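Local coordinates for ABC transporter periplasmic-binding protein YtfQ (Mycobacterium smegmatis, PDB 6HB0) that probably binds carbohydrate as the periplasmic substrate-binding component of an ABC transporter, consistent with the uptake of L-arabinofuranose, at residues E39-A44 with V50-A55. Numbering follows the deposited sequence.
Sequences ESIKSA and VNLKFA
Ile-41 and Lys-42 on helix 38-48 pack against Leu-52 and Phe-54 on strand 51-56 in an apolar helix-on-sheet contact, the second half of a beta-alpha-beta crossover in a periplasmic binding protein. Strand 21-26 leads into the helix, and the chain returns through strand 51-56, the outermost strand on one side of the parallel sheet and the immediate neighbour of 21-26. The arrangement illustrates how such a crossover closes: the axis of 39-44 runs roughly antiparallel to that of 51-55, at 151°, and comes within 9.2 Å of it. Ile-41 is the buried member, its side chain also reaching Phe-24 of the neighbouring strand 21-26 and Met-272 of helix 269-279. With CG2 anti to the backbone N (CG1 chi1 -68°), that methyl is directed at the strand, where it lies 4.1 Å from Leu-52 CD2. Leu-52 CD2 also presses on the helix backbone, 3.8 Å from Lys-42 CA, and covers one face of the Phe-54 ring near its rim. Lys-42 joins the apolar layer through CA and CB; the rest of its chain leads away from the strand, bends at the last torsion and forms a salt bridge with Glu-46, a zinc ligand. The Phe-54 ring borders both helix residues: its CZ lies 4.0 Å from Ile-41 CG2, while its CE2 meets Lys-42 CB at 3.9 Å, edge-on and in the plane of the ring.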
ATOM      1  N   GLU A  39      13.069   9.229   1.503  1.00 32.18           N
ATOM      2  CA  GLU A  39      12.835  10.657   1.794  1.00 35.40           C
ATOM      3  C   GLU A  39      11.856  10.878   2.964  1.00 34.02           C
ATOM      4  O   GLU A  39      12.056  11.790   3.761  1.00 33.87           O
ATOM      5  CB  GLU A  39      12.457  11.477   0.527  1.00 36.93           C
ATOM      6  CG  GLU A  39      11.094  11.203  -0.165  1.00 38.06           C
ATOM      7  CD  GLU A  39      11.156  10.113  -1.281  1.00 41.95           C
ATOM      8  OE1 GLU A  39      10.231  10.058  -2.144  1.00 36.51           O
ATOM      9  OE2 GLU A  39      12.153   9.318  -1.310  1.00 40.68           O
ATOM     10  N   SER A  40      10.845  10.024   3.096  1.00 31.85           N
ATOM     11  CA  SER A  40       9.852  10.159   4.162  1.00 33.08           C
ATOM     12  C   SER A  40      10.418   9.835   5.522  1.00 32.89           C
ATOM     13  O   SER A  40      10.114  10.495   6.529  1.00 32.44           O
ATOM     14  CB  SER A  40       8.647   9.249   3.868  1.00 33.92           C
ATOM     15  OG  SER A  40       8.001   9.696   2.665  1.00 33.46           O
ATOM     16  N   ILE A  41      11.267   8.825   5.555  1.00 29.16           N
ATOM     17  CA  ILE A  41      11.872   8.396   6.780  1.00 30.88           C
ATOM     18  C   ILE A  41      12.950   9.417   7.184  1.00 31.46           C
ATOM     19  O   ILE A  41      13.013   9.844   8.342  1.00 29.87           O
ATOM     20  CB  ILE A  41      12.455   6.983   6.638  1.00 32.23           C
ATOM     21  CG1 ILE A  41      11.317   5.979   6.482  1.00 35.88           C
ATOM     22  CG2 ILE A  41      13.203   6.609   7.888  1.00 32.65           C
ATOM     23  CD1 ILE A  41      11.801   4.577   6.188  1.00 41.14           C
ATOM     24  N   LYS A  42      13.772   9.829   6.229  1.00 31.63           N
ATOM     25  CA  LYS A  42      14.825  10.798   6.546  1.00 33.51           C
ATOM     26  C   LYS A  42      14.249  12.114   7.048  1.00 30.96           C
ATOM     27  O   LYS A  42      14.691  12.631   8.102  1.00 29.83           O
ATOM     28  CB  LYS A  42      15.712  10.994   5.329  1.00 36.22           C
ATOM     29  CG  LYS A  42      16.798  12.042   5.442  1.00 39.68           C
ATOM     30  CD  LYS A  42      17.712  11.981   4.213  1.00 43.89           C
ATOM     31  CE  LYS A  42      18.651  13.186   4.091  1.00 49.17           C
ATOM     32  NZ  LYS A  42      17.955  14.499   4.343  1.00 51.39           N
ATOM     33  N   SER A  43      13.271  12.645   6.317  1.00 27.91           N
ATOM     34  CA  SER A  43      12.616  13.915   6.727  1.00 31.08           C
ATOM     35  C   SER A  43      11.866  13.805   8.078  1.00 30.66           C
ATOM     36  O   SER A  43      11.922  14.701   8.910  1.00 28.11           O
ATOM     37  CB  SER A  43      11.668  14.406   5.648  1.00 31.43           C
ATOM     38  OG  SER A  43      10.602  13.515   5.472  1.00 30.86           O
ATOM     39  N   ALA A  44      11.198  12.691   8.314  1.00 27.59           N
ATOM     40  CA  ALA A  44      10.460  12.514   9.568  1.00 28.84           C
ATOM     41  C   ALA A  44      11.419  12.436  10.744  1.00 29.37           C
ATOM     42  O   ALA A  44      11.089  12.918  11.824  1.00 26.98           O
ATOM     43  CB  ALA A  44       9.584  11.259   9.527  1.00 32.26           C
ATOM     44  N   VAL A  50      15.321  12.899  15.693  1.00 37.68           N
ATOM     45  CA  VAL A  50      15.896  11.574  15.824  1.00 36.17           C
ATOM     46  C   VAL A  50      17.154  11.484  14.980  1.00 33.95           C
ATOM     47  O   VAL A  50      17.194  11.941  13.853  1.00 39.05           O
ATOM     48  CB  VAL A  50      14.881  10.496  15.404  1.00 34.36           C
ATOM     49  CG1 VAL A  50      15.566   9.141  15.342  1.00 32.84           C
ATOM     50  CG2 VAL A  50      13.712  10.473  16.385  1.00 37.70           C
ATOM     51  N   ASN A  51      18.200  10.916  15.546  1.00 34.64           N
ATOM     52  CA  ASN A  51      19.425  10.705  14.833  1.00 34.56           C
ATOM     53  C   ASN A  51      19.310   9.363  14.078  1.00 35.34           C
ATOM     54  O   ASN A  51      19.385   8.294  14.678  1.00 36.48           O
ATOM     55  CB  ASN A  51      20.589  10.714  15.829  1.00 38.55           C
ATOM     56  CG  ASN A  51      21.897  10.380  15.180  1.00 45.43           C
ATOM     57  OD1 ASN A  51      22.066  10.611  13.982  1.00 51.52           O
ATOM     58  ND2 ASN A  51      22.805   9.762  15.938  1.00 48.12           N
ATOM     59  N   LEU A  52      19.154   9.430  12.773  1.00 36.08           N
ATOM     60  CA  LEU A  52      18.849   8.258  11.951  1.00 36.30           C
ATOM     61  C   LEU A  52      20.081   7.681  11.313  1.00 38.49           C
ATOM     62  O   LEU A  52      20.820   8.412  10.700  1.00 35.62           O
ATOM     63  CB  LEU A  52      17.915   8.669  10.837  1.00 38.82           C
ATOM     64  CG  LEU A  52      17.472   7.598   9.835  1.00 39.06           C
ATOM     65  CD1 LEU A  52      16.567   6.588  10.502  1.00 37.06           C
ATOM     66  CD2 LEU A  52      16.818   8.313   8.671  1.00 40.90           C
ATOM     67  N   LYS A  53      20.319   6.385  11.481  1.00 33.55           N
ATOM     68  CA  LYS A  53      21.414   5.731  10.791  1.00 39.62           C
ATOM     69  C   LYS A  53      20.813   4.773   9.793  1.00 37.41           C
ATOM     70  O   LYS A  53      20.162   3.807  10.187  1.00 35.45           O
ATOM     71  CB  LYS A  53      22.291   4.969  11.784  1.00 44.15           C
ATOM     72  CG  LYS A  53      22.910   5.844  12.850  1.00 53.38           C
ATOM     73  CD  LYS A  53      24.123   5.163  13.423  1.00 63.37           C
ATOM     74  CE  LYS A  53      25.375   5.607  12.685  1.00 72.62           C
ATOM     75  NZ  LYS A  53      25.834   6.888  13.288  1.00 78.71           N
ATOM     76  N   PHE A  54      21.047   5.045   8.520  1.00 38.43           N
ATOM     77  CA  PHE A  54      20.541   4.248   7.417  1.00 40.74           C
ATOM     78  C   PHE A  54      21.485   3.138   6.992  1.00 45.82           C
ATOM     79  O   PHE A  54      22.680   3.322   6.953  1.00 44.18           O
ATOM     80  CB  PHE A  54      20.351   5.082   6.151  1.00 44.47           C
ATOM     81  CG  PHE A  54      18.982   5.635   5.961  1.00 47.94           C
ATOM     82  CD1 PHE A  54      17.870   4.816   5.978  1.00 49.35           C
ATOM     83  CD2 PHE A  54      18.816   6.992   5.714  1.00 53.77           C
ATOM     84  CE1 PHE A  54      16.601   5.337   5.821  1.00 51.25           C
ATOM     85  CE2 PHE A  54      17.549   7.530   5.524  1.00 59.42           C
ATOM     86  CZ  PHE A  54      16.437   6.698   5.574  1.00 57.90           C
ATOM     87  N   ALA A  55      20.928   1.980   6.677  1.00 45.96           N
ATOM     88  CA  ALA A  55      21.657   0.933   5.983  1.00 48.95           C
ATOM     89  C   ALA A  55      20.815   0.454   4.811  1.00 55.65           C
ATOM     90  O   ALA A  55      19.576   0.522   4.843  1.00 48.94           O
ATOM     91  CB  ALA A  55      21.954  -0.228   6.916  1.00 50.47           C
TER